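Local coordinates for fimbria adhesin protein (Klebsiella pneumoniae, PDB 3U4K) that acts as a fimbrial adhesin whose receptor-binding domain binds human collagen V, consistent with a role in attaching the bacterium to host tissue, at residues Tyr33-Ala38 with Trp59-Asn64; Leu105-Lys110 with Phe135-Ile140; Ile113-Pro118 with Thr157-Gly162. All coordinates share one frame; numbering follows the deposited sequence.

Contact 1 (Tyr33-Ala38 with Trp59-Asn64); sequences YEINMA and WTMPDN
The phenol oxygen of Y33 is met by three consecutive residues of 59-64. Y33 OH is 3.6 Å from M61 CB. Y33 OH is 3.9 Å from the carbonyl oxygen T60 O, which is too long to count as a hydrogen bond. P62 CD adds a contact 4.0 Å from Y33 OH. Y33 CG is anti to the backbone N (chi1 -165°), which starts the side chain toward 59-64. M61 is a selenomethionine, and its SE makes a Met-aromatic contact, 4.6 Å from the centre of the Y33 ring. SE approaches obliquely, nearest to CD1 and CE1. The two strands run nearly antiparallel, at 164°, but their axes stay 9.2 Å apart. They therefore meet through side chains and not as neighbours in one sheet. This is packing between the two sheets of the jelly-roll fold. Strand 33-36 is an outermost strand of the five-stranded sheet and bonds through its backbone to 166-170. Strand 53-61 pairs with 133-141 in the other sheet. At the far end W59 carries the contact. I35 CG2 sits over one face of the indole, 3.6 Å from the centre of the five-membered ring and 15° off its normal. This is a CH-pi contact. The other branch of I35 leads toward M61, with I35 CD1 4.3 Å from M61 CE. M37, also a selenomethionine, crosses W59 at about a right angle. M37 CB lies 3.8 Å from W59 CH2 at the six-membered ring, and M37 CG lies over the same indole face as I35 CG2. A38 O comes near the plane of the indole at its edge. I35 also packs on F135, and W59 on L137.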
ATOM      1  N   TYR A  33       3.366   5.507  11.554  1.00 58.48           N
ATOM      2  CA  TYR A  33       3.931   6.272  10.446  1.00 60.11           C
ATOM      3  C   TYR A  33       2.914   6.266   9.310  1.00 60.57           C
ATOM      4  O   TYR A  33       2.306   5.229   9.019  1.00 61.04           O
ATOM      5  CB  TYR A  33       5.248   5.643   9.990  1.00 61.99           C
ATOM      6  CG  TYR A  33       6.096   6.521   9.096  1.00 63.18           C
ATOM      7  CD1 TYR A  33       6.134   6.316   7.718  1.00 64.46           C
ATOM      8  CD2 TYR A  33       6.871   7.552   9.631  1.00 64.88           C
ATOM      9  CE1 TYR A  33       6.915   7.117   6.896  1.00 64.55           C
ATOM     10  CE2 TYR A  33       7.653   8.358   8.816  1.00 64.32           C
ATOM     11  CZ  TYR A  33       7.674   8.135   7.453  1.00 63.84           C
ATOM     12  OH  TYR A  33       8.450   8.930   6.647  1.00 64.01           O
ATOM     13  N   GLU A  34       2.724   7.421   8.677  1.00 61.30           N
ATOM     14  CA  GLU A  34       1.700   7.571   7.642  1.00 60.20           C
ATOM     15  C   GLU A  34       2.228   8.119   6.332  1.00 59.58           C
ATOM     16  O   GLU A  34       3.052   9.034   6.312  1.00 58.81           O
ATOM     17  CB  GLU A  34       0.568   8.465   8.130  1.00 60.70           C
ATOM     18  CG  GLU A  34      -0.485   7.738   8.944  1.00 64.06           C
ATOM     19  CD  GLU A  34      -1.500   8.687   9.544  1.00 65.90           C
ATOM     20  OE1 GLU A  34      -1.087   9.711  10.133  1.00 65.47           O
ATOM     21  OE2 GLU A  34      -2.713   8.409   9.428  1.00 68.84           O
ATOM     22  N   ILE A  35       1.740   7.546   5.238  1.00 59.66           N
ATOM     23  CA  ILE A  35       2.041   8.039   3.903  1.00 59.71           C
ATOM     24  C   ILE A  35       0.731   8.395   3.210  1.00 60.73           C
ATOM     25  O   ILE A  35      -0.150   7.542   3.059  1.00 60.71           O
ATOM     26  CB  ILE A  35       2.802   6.989   3.062  1.00 59.20           C
ATOM     27  CG1 ILE A  35       4.128   6.622   3.726  1.00 60.03           C
ATOM     28  CG2 ILE A  35       3.052   7.509   1.654  1.00 60.19           C
ATOM     29  CD1 ILE A  35       4.733   5.330   3.225  1.00 60.24           C
ATOM     30  N   ASN A  36       0.599   9.658   2.813  1.00 61.41           N
ATOM     31  CA  ASN A  36      -0.464  10.063   1.901  1.00 63.53           C
ATOM     32  C   ASN A  36      -0.009   9.758   0.474  1.00 62.21           C
ATOM     33  O   ASN A  36       0.991  10.301   0.005  1.00 62.52           O
ATOM     34  CB  ASN A  36      -0.804  11.549   2.077  1.00 65.72           C
ATOM     35  CG  ASN A  36      -1.794  12.057   1.039  1.00 68.29           C
ATOM     36  OD1 ASN A  36      -2.788  11.395   0.716  1.00 69.09           O
ATOM     37  ND2 ASN A  36      -1.528  13.246   0.513  1.00 68.93           N
HETATM   38  N   MSE A  37      -0.746   8.885  -0.208  1.00 62.47           N
HETATM   39  CA  MSE A  37      -0.313   8.349  -1.504  1.00 65.01           C
HETATM   40  C   MSE A  37      -0.755   9.180  -2.689  1.00 66.06           C
HETATM   41  O   MSE A  37      -1.080   8.636  -3.745  1.00 66.38           O
HETATM   42  CB  MSE A  37      -0.805   6.906  -1.632  1.00 66.09           C
HETATM   43  CG  MSE A  37      -0.204   6.014  -0.545  1.00 70.52           C
HETATM   44 SE   MSE A  37      -0.594   4.104  -0.867  1.00 75.42          SE
HETATM   45  CE  MSE A  37      -2.562   4.178  -0.765  1.00 73.38           C
ATOM     46  N   ALA A  38      -0.753  10.504  -2.529  1.00 67.09           N
ATOM     47  CA  ALA A  38      -1.186  11.427  -3.583  1.00 68.93           C
ATOM     48  C   ALA A  38      -0.331  11.303  -4.844  1.00 71.15           C
ATOM     49  O   ALA A  38       0.893  11.452  -4.793  1.00 71.55           O
ATOM     50  CB  ALA A  38      -1.181  12.861  -3.071  1.00 68.56           C
ATOM     51  N   TRP A  59       7.662   6.470  -1.945  1.00 62.15           N
ATOM     52  CA  TRP A  59       7.999   7.276  -0.781  1.00 64.97           C
ATOM     53  C   TRP A  59       9.031   6.575   0.053  1.00 67.55           C
ATOM     54  O   TRP A  59       9.002   5.350   0.193  1.00 66.91           O
ATOM     55  CB  TRP A  59       6.765   7.549   0.062  1.00 64.74           C
ATOM     56  CG  TRP A  59       5.654   8.213  -0.701  1.00 64.31           C
ATOM     57  CD1 TRP A  59       5.329   9.565  -0.723  1.00 64.25           C
ATOM     58  CD2 TRP A  59       4.674   7.570  -1.584  1.00 65.30           C
ATOM     59  NE1 TRP A  59       4.248   9.794  -1.533  1.00 65.86           N
ATOM     60  CE2 TRP A  59       3.809   8.642  -2.084  1.00 65.36           C
ATOM     61  CE3 TRP A  59       4.437   6.263  -1.999  1.00 66.02           C
ATOM     62  CZ2 TRP A  59       2.761   8.392  -2.956  1.00 64.90           C
ATOM     63  CZ3 TRP A  59       3.375   6.025  -2.881  1.00 64.84           C
ATOM     64  CH2 TRP A  59       2.558   7.066  -3.344  1.00 63.99           C
ATOM     65  N   THR A  60       9.955   7.347   0.614  1.00 70.23           N
ATOM     66  CA  THR A  60      10.975   6.791   1.494  1.00 75.18           C
ATOM     67  C   THR A  60      10.719   7.195   2.948  1.00 78.45           C
ATOM     68  O   THR A  60      10.172   8.268   3.224  1.00 74.76           O
ATOM     69  CB  THR A  60      12.401   7.221   1.073  1.00 76.02           C
ATOM     70  OG1 THR A  60      12.552   8.636   1.243  1.00 76.46           O
ATOM     71  CG2 THR A  60      12.680   6.850  -0.385  1.00 74.23           C
HETATM   72  N   MSE A  61      11.100   6.315   3.869  1.00 83.11           N
HETATM   73  CA  MSE A  61      11.106   6.643   5.293  1.00 85.20           C
HETATM   74  C   MSE A  61      12.520   6.496   5.778  1.00 83.12           C
HETATM   75  O   MSE A  61      13.134   5.440   5.598  1.00 80.82           O
HETATM   76  CB  MSE A  61      10.143   5.782   6.110  1.00 92.13           C
HETATM   77  CG  MSE A  61      10.203   4.298   5.765  1.00101.89           C
HETATM   78 SE   MSE A  61       8.631   3.401   6.538  1.00119.64          SE
HETATM   79  CE  MSE A  61       7.835   2.772   4.846  1.00106.17           C
ATOM     80  N   PRO A  62      13.067   7.564   6.384  1.00 84.28           N
ATOM     81  CA  PRO A  62      14.443   7.532   6.877  1.00 84.94           C
ATOM     82  C   PRO A  62      14.605   6.510   7.998  1.00 84.45           C
ATOM     83  O   PRO A  62      13.659   6.270   8.754  1.00 82.16           O
ATOM     84  CB  PRO A  62      14.659   8.952   7.414  1.00 85.97           C
ATOM     85  CG  PRO A  62      13.290   9.461   7.723  1.00 86.42           C
ATOM     86  CD  PRO A  62      12.401   8.846   6.682  1.00 85.93           C
ATOM     87  N   ASP A  63      15.787   5.902   8.090  1.00 86.22           N
ATOM     88  CA  ASP A  63      16.056   4.947   9.159  1.00 85.17           C
ATOM     89  C   ASP A  63      16.032   5.685  10.495  1.00 83.67           C
ATOM     90  O   ASP A  63      16.691   6.713  10.665  1.00 80.51           O
ATOM     91  CB  ASP A  63      17.374   4.205   8.940  1.00 84.28           C
ATOM     92  CG  ASP A  63      17.253   2.713   9.222  1.00 88.15           C
ATOM     93  OD1 ASP A  63      16.411   2.315  10.065  1.00 90.61           O
ATOM     94  OD2 ASP A  63      17.997   1.932   8.592  1.00 88.95           O
ATOM     95  N   ASN A  64      15.245   5.161  11.428  1.00 83.51           N
ATOM     96  CA  ASN A  64      14.824   5.937  12.580  1.00 82.23           C
ATOM     97  C   ASN A  64      15.149   5.276  13.907  1.00 81.43           C
ATOM     98  O   ASN A  64      15.234   4.052  13.993  1.00 83.13           O
ATOM     99  CB  ASN A  64      13.320   6.188  12.488  1.00 81.50           C
ATOM    100  CG  ASN A  64      12.953   7.626  12.766  1.00 81.14           C
ATOM    101  OD1 ASN A  64      12.062   7.900  13.561  1.00 82.83           O
ATOM    102  ND2 ASN A  64      13.637   8.555  12.103  1.00 80.09           N
TER

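Contact 2 (Leu105-Lys110 with Phe135-Ile140); sequences LRFSRK and FTLDII
R106 and S108 pair with D138 and T136 through four backbone hydrogen bonds, in an antiparallel register with strand axes 4.7 Å apart. Strands 103-111 and 133-141 are thus neighbours in one sheet of the jelly-roll fold. L105-I139, F107-L137 and R109-F135 are the non-hydrogen-bonded pairs. One of the backbone bonds, T136 N to S108 O, is 2.8 Å long. R106 and D138 lie side by side on the same face of the sheet as S108 and T136. Their salt bridge joins R106 NH2 to D138 OD2 at 2.7 Å. The bond is nearly straight, with an angle of 169° at the hydrogen. OD2 lies in the guanidinium plane, but NH2 meets it on the anti side and out of the carboxylate plane. The two planes are turned 64° apart. The R106 chain bends at chi3 (51°), which places NE on its way to the acid. I140 CD1 lies over one face of the guanidinium, toward its rim. D138 is buried, and its OD1 is bonded to T56 OG1. Both oxygens therefore have partners, which would favour the charged acid. S108 OG makes a weak bond to T136 O. The polar end of T136 turns to another strand, where OG1 bonds T58 OG1. On the opposite face L105, F107, L137 and F135 pack with apolar contacts. L137 CD1 touches two side chains of 105-110, 3.5 Å from F107 CE2 and 3.8 Å from L105 CD2. F107 and L137 point the same way. L105 CD2 also touches I139 CG1. F135 CZ meets F107 CB at 3.8 Å. The carbonyl S108 O stands 3.6 Å above the plane of the F135 ring, offset toward its rim.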
ATOM      1  N   LEU A 105      -4.007  -2.241  -8.467  1.00 68.03           N
ATOM      2  CA  LEU A 105      -3.115  -1.632  -7.484  1.00 64.75           C
ATOM      3  C   LEU A 105      -2.223  -2.673  -6.814  1.00 63.71           C
ATOM      4  O   LEU A 105      -2.700  -3.722  -6.376  1.00 62.49           O
ATOM      5  CB  LEU A 105      -3.911  -0.859  -6.428  1.00 62.73           C
ATOM      6  CG  LEU A 105      -4.612   0.442  -6.836  1.00 64.72           C
ATOM      7  CD1 LEU A 105      -5.339   1.041  -5.644  1.00 64.46           C
ATOM      8  CD2 LEU A 105      -3.644   1.463  -7.415  1.00 66.87           C
ATOM      9  N   ARG A 106      -0.927  -2.376  -6.752  1.00 63.82           N
ATOM     10  CA  ARG A 106       0.032  -3.221  -6.051  1.00 63.54           C
ATOM     11  C   ARG A 106       0.873  -2.386  -5.083  1.00 63.72           C
ATOM     12  O   ARG A 106       1.497  -1.395  -5.472  1.00 63.19           O
ATOM     13  CB  ARG A 106       0.914  -3.981  -7.043  1.00 63.45           C
ATOM     14  CG  ARG A 106       1.684  -5.152  -6.439  1.00 65.63           C
ATOM     15  CD  ARG A 106       2.525  -5.869  -7.484  1.00 67.13           C
ATOM     16  NE  ARG A 106       3.358  -4.927  -8.233  1.00 71.83           N
ATOM     17  CZ  ARG A 106       3.906  -5.169  -9.422  1.00 72.98           C
ATOM     18  NH1 ARG A 106       3.724  -6.339 -10.026  1.00 73.82           N
ATOM     19  NH2 ARG A 106       4.639  -4.233 -10.010  1.00 70.95           N
ATOM     20  N   PHE A 107       0.870  -2.795  -3.818  1.00 65.60           N
ATOM     21  CA  PHE A 107       1.614  -2.105  -2.769  1.00 65.08           C
ATOM     22  C   PHE A 107       2.805  -2.952  -2.363  1.00 65.16           C
ATOM     23  O   PHE A 107       2.661  -4.145  -2.082  1.00 66.11           O
ATOM     24  CB  PHE A 107       0.729  -1.856  -1.547  1.00 63.52           C
ATOM     25  CG  PHE A 107      -0.635  -1.321  -1.877  1.00 64.61           C
ATOM     26  CD1 PHE A 107      -1.666  -2.183  -2.251  1.00 64.60           C
ATOM     27  CD2 PHE A 107      -0.897   0.043  -1.801  1.00 64.81           C
ATOM     28  CE1 PHE A 107      -2.926  -1.693  -2.550  1.00 62.84           C
ATOM     29  CE2 PHE A 107      -2.160   0.539  -2.096  1.00 64.79           C
ATOM     30  CZ  PHE A 107      -3.173  -0.330  -2.473  1.00 63.97           C
ATOM     31  N   SER A 108       3.980  -2.332  -2.338  1.00 65.54           N
ATOM     32  CA  SER A 108       5.208  -3.033  -1.988  1.00 66.91           C
ATOM     33  C   SER A 108       6.085  -2.197  -1.062  1.00 67.01           C
ATOM     34  O   SER A 108       5.992  -0.968  -1.034  1.00 66.99           O
ATOM     35  CB  SER A 108       5.984  -3.422  -3.250  1.00 66.58           C
ATOM     36  OG  SER A 108       6.451  -2.268  -3.928  1.00 69.04           O
ATOM     37  N   ARG A 109       6.934  -2.883  -0.306  1.00 68.01           N
ATOM     38  CA  ARG A 109       7.905  -2.234   0.559  1.00 68.41           C
ATOM     39  C   ARG A 109       9.268  -2.840   0.275  1.00 69.18           C
ATOM     40  O   ARG A 109       9.391  -4.056   0.137  1.00 70.42           O
ATOM     41  CB  ARG A 109       7.524  -2.431   2.025  1.00 69.47           C
ATOM     42  CG  ARG A 109       8.272  -1.537   2.998  1.00 69.69           C
ATOM     43  CD  ARG A 109       7.954  -1.918   4.432  1.00 69.96           C
ATOM     44  NE  ARG A 109       9.005  -1.491   5.353  1.00 70.12           N
ATOM     45  CZ  ARG A 109       9.066  -1.831   6.638  1.00 71.08           C
ATOM     46  NH1 ARG A 109       8.135  -2.611   7.174  1.00 70.71           N
ATOM     47  NH2 ARG A 109      10.064  -1.389   7.391  1.00 72.39           N
ATOM     48  N   LYS A 110      10.283  -1.990   0.171  1.00 71.60           N
ATOM     49  CA  LYS A 110      11.637  -2.452  -0.116  1.00 75.49           C
ATOM     50  C   LYS A 110      12.658  -1.789   0.805  1.00 77.30           C
ATOM     51  O   LYS A 110      12.644  -0.575   0.993  1.00 77.20           O
ATOM     52  CB  LYS A 110      11.992  -2.214  -1.587  1.00 77.24           C
ATOM     53  CG  LYS A 110      13.128  -3.085  -2.094  1.00 79.43           C
ATOM     54  CD  LYS A 110      13.142  -3.157  -3.614  1.00 82.28           C
ATOM     55  CE  LYS A 110      14.224  -4.103  -4.124  1.00 82.59           C
ATOM     56  NZ  LYS A 110      15.599  -3.573  -3.891  1.00 84.26           N
ATOM     57  N   PHE A 135       8.403   2.781   0.245  1.00 64.21           N
ATOM     58  CA  PHE A 135       7.072   2.242  -0.026  1.00 65.96           C
ATOM     59  C   PHE A 135       6.683   2.600  -1.452  1.00 64.60           C
ATOM     60  O   PHE A 135       6.822   3.753  -1.863  1.00 65.41           O
ATOM     61  CB  PHE A 135       6.037   2.769   0.973  1.00 66.53           C
ATOM     62  CG  PHE A 135       4.726   2.031   0.934  1.00 68.86           C
ATOM     63  CD1 PHE A 135       4.521   0.907   1.729  1.00 69.48           C
ATOM     64  CD2 PHE A 135       3.694   2.452   0.097  1.00 70.60           C
ATOM     65  CE1 PHE A 135       3.316   0.220   1.690  1.00 69.71           C
ATOM     66  CE2 PHE A 135       2.487   1.768   0.054  1.00 68.80           C
ATOM     67  CZ  PHE A 135       2.298   0.651   0.853  1.00 68.95           C
ATOM     68  N   THR A 136       6.200   1.613  -2.204  1.00 64.76           N
ATOM     69  CA  THR A 136       5.898   1.807  -3.626  1.00 65.29           C
ATOM     70  C   THR A 136       4.484   1.371  -4.021  1.00 64.38           C
ATOM     71  O   THR A 136       4.096   0.216  -3.828  1.00 64.09           O
ATOM     72  CB  THR A 136       6.946   1.111  -4.526  1.00 65.22           C
ATOM     73  OG1 THR A 136       8.240   1.672  -4.269  1.00 65.93           O
ATOM     74  CG2 THR A 136       6.618   1.291  -6.001  1.00 64.11           C
ATOM     75  N   LEU A 137       3.729   2.321  -4.569  1.00 65.75           N
ATOM     76  CA  LEU A 137       2.410   2.060  -5.138  1.00 65.26           C
ATOM     77  C   LEU A 137       2.508   1.914  -6.657  1.00 66.34           C
ATOM     78  O   LEU A 137       3.104   2.752  -7.339  1.00 65.36           O
ATOM     79  CB  LEU A 137       1.435   3.181  -4.765  1.00 64.02           C
ATOM     80  CG  LEU A 137       0.024   3.176  -5.368  1.00 65.38           C
ATOM     81  CD1 LEU A 137      -0.770   1.947  -4.949  1.00 65.25           C
ATOM     82  CD2 LEU A 137      -0.732   4.444  -5.001  1.00 64.83           C
ATOM     83  N   ASP A 138       1.927   0.836  -7.173  1.00 68.81           N
ATOM     84  CA  ASP A 138       1.905   0.576  -8.610  1.00 70.89           C
ATOM     85  C   ASP A 138       0.484   0.591  -9.145  1.00 71.28           C
ATOM     86  O   ASP A 138      -0.395  -0.093  -8.611  1.00 71.06           O
ATOM     87  CB  ASP A 138       2.554  -0.773  -8.930  1.00 73.25           C
ATOM     88  CG  ASP A 138       4.072  -0.716  -8.931  1.00 76.10           C
ATOM     89  OD1 ASP A 138       4.638   0.398  -8.976  1.00 76.83           O
ATOM     90  OD2 ASP A 138       4.700  -1.796  -8.896  1.00 77.71           O
ATOM     91  N   ILE A 139       0.264   1.379 -10.193  1.00 70.07           N
ATOM     92  CA  ILE A 139      -1.004   1.361 -10.919  1.00 67.42           C
ATOM     93  C   ILE A 139      -0.850   0.499 -12.173  1.00 66.96           C
ATOM     94  O   ILE A 139      -0.050   0.808 -13.062  1.00 66.41           O
ATOM     95  CB  ILE A 139      -1.493   2.782 -11.263  1.00 65.90           C
ATOM     96  CG1 ILE A 139      -1.683   3.601  -9.981  1.00 63.51           C
ATOM     97  CG2 ILE A 139      -2.800   2.718 -12.042  1.00 67.78           C
ATOM     98  CD1 ILE A 139      -1.826   5.090 -10.211  1.00 61.47           C
ATOM     99  N   ILE A 140      -1.620  -0.586 -12.218  1.00 65.80           N
ATOM    100  CA  ILE A 140      -1.504  -1.612 -13.253  1.00 67.31           C
ATOM    101  C   ILE A 140      -2.723  -1.596 -14.171  1.00 69.41           C
ATOM    102  O   ILE A 140      -3.851  -1.381 -13.710  1.00 67.53           O
ATOM    103  CB  ILE A 140      -1.378  -3.024 -12.621  1.00 67.38           C
ATOM    104  CG1 ILE A 140      -0.320  -3.052 -11.501  1.00 67.15           C
ATOM    105  CG2 ILE A 140      -1.129  -4.098 -13.680  1.00 65.08           C
ATOM    106  CD1 ILE A 140       1.102  -2.756 -11.939  1.00 67.32           C
TER

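Contact 3 (Ile113-Pro118 with Thr157-Gly162); sequences ISMIYP and TEYGPG
Y117, which is joined to P118 by a cis peptide bond, rests the tip of its ring against both T157 and Y159. Its side chain crosses both at about a right angle. T157 CG2 lies near the outer end of the ring, 3.3 Å from Y117 CE1, and approaches obliquely. T157 OG1 also lies near Y117 CD1 and CE1. Y117 OH touches T157 CG2 as well and is 3.5 Å from Y159 CB. E158 O comes near the plane of the Y117 ring at its edge. M115, a selenomethionine, meets the ring of Y159 near CE1 and CZ. Its methyl CE lies over one face of the ring in a CH-pi contact, 4.1 Å from the ring centre. The methyl is 27° off the ring normal. SE stands obliquely to the same ring, 4.9 Å from its centre, as a Met-aromatic contact. The M115 chain bends at chi3 (119°), which swings CE over the ring. M115 and Y117 also touch A81 of strand 74-83, a neighbour of 154-160. The segments meet mainly through side chains, and their nearest CA atoms, in Y117 and T157, are 8.4 Å apart. Such packing of two facing sheets is typical of the jelly-roll core.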
ATOM      1  N   ILE A 113      13.507  -4.988   5.534  1.00 80.78           N
ATOM      2  CA  ILE A 113      12.376  -5.917   5.413  1.00 79.63           C
ATOM      3  C   ILE A 113      11.603  -5.577   4.135  1.00 77.85           C
ATOM      4  O   ILE A 113      11.071  -4.473   3.992  1.00 75.92           O
ATOM      5  CB  ILE A 113      11.442  -5.889   6.651  1.00 78.52           C
ATOM      6  CG1 ILE A 113      12.169  -6.393   7.902  1.00 78.38           C
ATOM      7  CG2 ILE A 113      10.203  -6.745   6.425  1.00 78.72           C
ATOM      8  CD1 ILE A 113      12.729  -5.299   8.784  1.00 80.00           C
ATOM      9  N   SER A 114      11.557  -6.531   3.208  1.00 76.19           N
ATOM     10  CA  SER A 114      10.964  -6.305   1.896  1.00 78.09           C
ATOM     11  C   SER A 114       9.805  -7.254   1.633  1.00 77.89           C
ATOM     12  O   SER A 114       9.952  -8.467   1.781  1.00 81.65           O
ATOM     13  CB  SER A 114      12.024  -6.455   0.803  1.00 78.74           C
ATOM     14  OG  SER A 114      13.088  -5.540   1.009  1.00 81.11           O
HETATM   15  N   MSE A 115       8.656  -6.697   1.252  1.00 75.06           N
HETATM   16  CA  MSE A 115       7.468  -7.507   0.964  1.00 74.89           C
HETATM   17  C   MSE A 115       6.476  -6.818   0.051  1.00 72.55           C
HETATM   18  O   MSE A 115       6.354  -5.587   0.042  1.00 70.33           O
HETATM   19  CB  MSE A 115       6.797  -7.959   2.269  1.00 76.66           C
HETATM   20  CG  MSE A 115       5.943  -6.873   2.924  1.00 81.30           C
HETATM   21 SE   MSE A 115       5.881  -7.118   4.880  1.00 85.62          SE
HETATM   22  CE  MSE A 115       6.721  -5.396   5.359  1.00 84.65           C
ATOM     23  N   ILE A 116       5.769  -7.630  -0.730  1.00 67.09           N
ATOM     24  CA  ILE A 116       4.635  -7.180  -1.527  1.00 63.56           C
ATOM     25  C   ILE A 116       3.357  -7.570  -0.784  1.00 63.71           C
ATOM     26  O   ILE A 116       3.183  -8.731  -0.397  1.00 65.45           O
ATOM     27  CB  ILE A 116       4.660  -7.788  -2.948  1.00 61.72           C
ATOM     28  CG1 ILE A 116       5.954  -7.386  -3.673  1.00 59.83           C
ATOM     29  CG2 ILE A 116       3.440  -7.343  -3.746  1.00 61.00           C
ATOM     30  CD1 ILE A 116       6.387  -8.331  -4.773  1.00 56.81           C
ATOM     31  N   TYR A 117       2.485  -6.590  -0.564  1.00 62.67           N
ATOM     32  CA  TYR A 117       1.240  -6.791   0.176  1.00 62.87           C
ATOM     33  C   TYR A 117       0.284  -7.702  -0.599  1.00 64.87           C
ATOM     34  O   TYR A 117       0.151  -7.556  -1.815  1.00 65.54           O
ATOM     35  CB  TYR A 117       0.561  -5.445   0.422  1.00 63.11           C
ATOM     36  CG  TYR A 117       1.167  -4.586   1.511  1.00 62.26           C
ATOM     37  CD1 TYR A 117       0.412  -4.215   2.618  1.00 63.13           C
ATOM     38  CD2 TYR A 117       2.481  -4.120   1.425  1.00 61.26           C
ATOM     39  CE1 TYR A 117       0.948  -3.420   3.618  1.00 63.66           C
ATOM     40  CE2 TYR A 117       3.024  -3.322   2.422  1.00 61.85           C
ATOM     41  CZ  TYR A 117       2.253  -2.974   3.517  1.00 62.46           C
ATOM     42  OH  TYR A 117       2.770  -2.181   4.519  1.00 63.33           O
ATOM     43  N   PRO A 118      -0.384  -8.645   0.098  1.00 66.39           N
ATOM     44  CA  PRO A 118      -0.255  -8.918   1.529  1.00 68.04           C
ATOM     45  C   PRO A 118       0.877  -9.893   1.867  1.00 68.67           C
ATOM     46  O   PRO A 118       1.294 -10.693   1.020  1.00 66.15           O
ATOM     47  CB  PRO A 118      -1.609  -9.535   1.883  1.00 65.59           C
ATOM     48  CG  PRO A 118      -2.025 -10.237   0.639  1.00 66.28           C
ATOM     49  CD  PRO A 118      -1.431  -9.478  -0.522  1.00 66.53           C
ATOM     50  N   THR A 157      -3.569   0.703   3.230  1.00 66.39           N
ATOM     51  CA  THR A 157      -2.575  -0.226   3.757  1.00 66.49           C
ATOM     52  C   THR A 157      -2.446  -0.106   5.274  1.00 66.53           C
ATOM     53  O   THR A 157      -2.518   0.996   5.833  1.00 64.71           O
ATOM     54  CB  THR A 157      -1.211  -0.010   3.066  1.00 68.46           C
ATOM     55  OG1 THR A 157      -1.115  -0.866   1.919  1.00 69.10           O
ATOM     56  CG2 THR A 157      -0.023  -0.265   4.014  1.00 68.04           C
ATOM     57  N   GLU A 158      -2.277  -1.254   5.929  1.00 65.21           N
ATOM     58  CA  GLU A 158      -2.023  -1.312   7.365  1.00 63.15           C
ATOM     59  C   GLU A 158      -1.020  -2.409   7.694  1.00 61.60           C
ATOM     60  O   GLU A 158      -1.219  -3.575   7.351  1.00 58.85           O
ATOM     61  CB  GLU A 158      -3.322  -1.509   8.146  1.00 62.92           C
ATOM     62  CG  GLU A 158      -4.137  -0.232   8.292  1.00 66.29           C
ATOM     63  CD  GLU A 158      -5.418  -0.412   9.086  1.00 68.05           C
ATOM     64  OE1 GLU A 158      -5.758  -1.563   9.445  1.00 69.21           O
ATOM     65  OE2 GLU A 158      -6.089   0.611   9.346  1.00 67.53           O
ATOM     66  N   TYR A 159       0.067  -2.014   8.346  1.00 61.91           N
ATOM     67  CA  TYR A 159       1.108  -2.943   8.755  1.00 62.06           C
ATOM     68  C   TYR A 159       1.355  -2.851  10.251  1.00 61.36           C
ATOM     69  O   TYR A 159       1.469  -1.757  10.804  1.00 63.38           O
ATOM     70  CB  TYR A 159       2.400  -2.666   7.988  1.00 63.86           C
ATOM     71  CG  TYR A 159       3.559  -3.545   8.398  1.00 65.22           C
ATOM     72  CD1 TYR A 159       3.575  -4.902   8.080  1.00 65.89           C
ATOM     73  CD2 TYR A 159       4.643  -3.017   9.099  1.00 66.50           C
ATOM     74  CE1 TYR A 159       4.637  -5.710   8.451  1.00 67.97           C
ATOM     75  CE2 TYR A 159       5.711  -3.816   9.475  1.00 67.18           C
ATOM     76  CZ  TYR A 159       5.703  -5.161   9.148  1.00 68.60           C
ATOM     77  OH  TYR A 159       6.760  -5.963   9.515  1.00 69.11           O
ATOM     78  N   GLY A 160       1.435  -4.007  10.900  1.00 61.81           N
ATOM     79  CA  GLY A 160       1.669  -4.062  12.339  1.00 62.69           C
ATOM     80  C   GLY A 160       1.405  -5.421  12.957  1.00 62.58           C
ATOM     81  O   GLY A 160       0.858  -6.306  12.298  1.00 62.85           O
ATOM     82  N   PRO A 161       1.807  -5.601  14.229  1.00 63.88           N
ATOM     83  CA  PRO A 161       1.581  -6.844  14.962  1.00 64.37           C
ATOM     84  C   PRO A 161       0.265  -6.810  15.741  1.00 63.46           C
ATOM     85  O   PRO A 161       0.269  -6.688  16.968  1.00 63.56           O
ATOM     86  CB  PRO A 161       2.780  -6.907  15.916  1.00 63.43           C
ATOM     87  CG  PRO A 161       3.207  -5.484  16.106  1.00 62.22           C
ATOM     88  CD  PRO A 161       2.596  -4.638  15.021  1.00 63.57           C
ATOM     89  N   GLY A 162      -0.850  -6.909  15.025  1.00 63.57           N
ATOM     90  CA  GLY A 162      -2.169  -6.820  15.646  1.00 64.09           C
ATOM     91  C   GLY A 162      -2.604  -5.389  15.913  1.00 64.80           C
ATOM     92  O   GLY A 162      -3.680  -5.157  16.463  1.00 65.41           O
TER

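How the contacts relate
From the N terminus, contact 1 forms first. It closes a 20-residue loop at 59-64 before the other contacts open. Contact 2 opens at 105-110 and contact 3 at 113-118. Contact 2 then closes at 135-140 and contact 3 at 157-162, so these two cross. Contact 2 lies within one sheet of the jelly roll. Contacts 1 and 3 tie that sheet to strands 33-36 and 154-160 of the five-stranded sheet. Contacts 1 and 2 join through a probable backbone bond between W59 and F135, and M37 CE packs on F107 CE2. Contacts 2 and 3 join through probable backbone bonds of R109 with M115 and F107 with Y117.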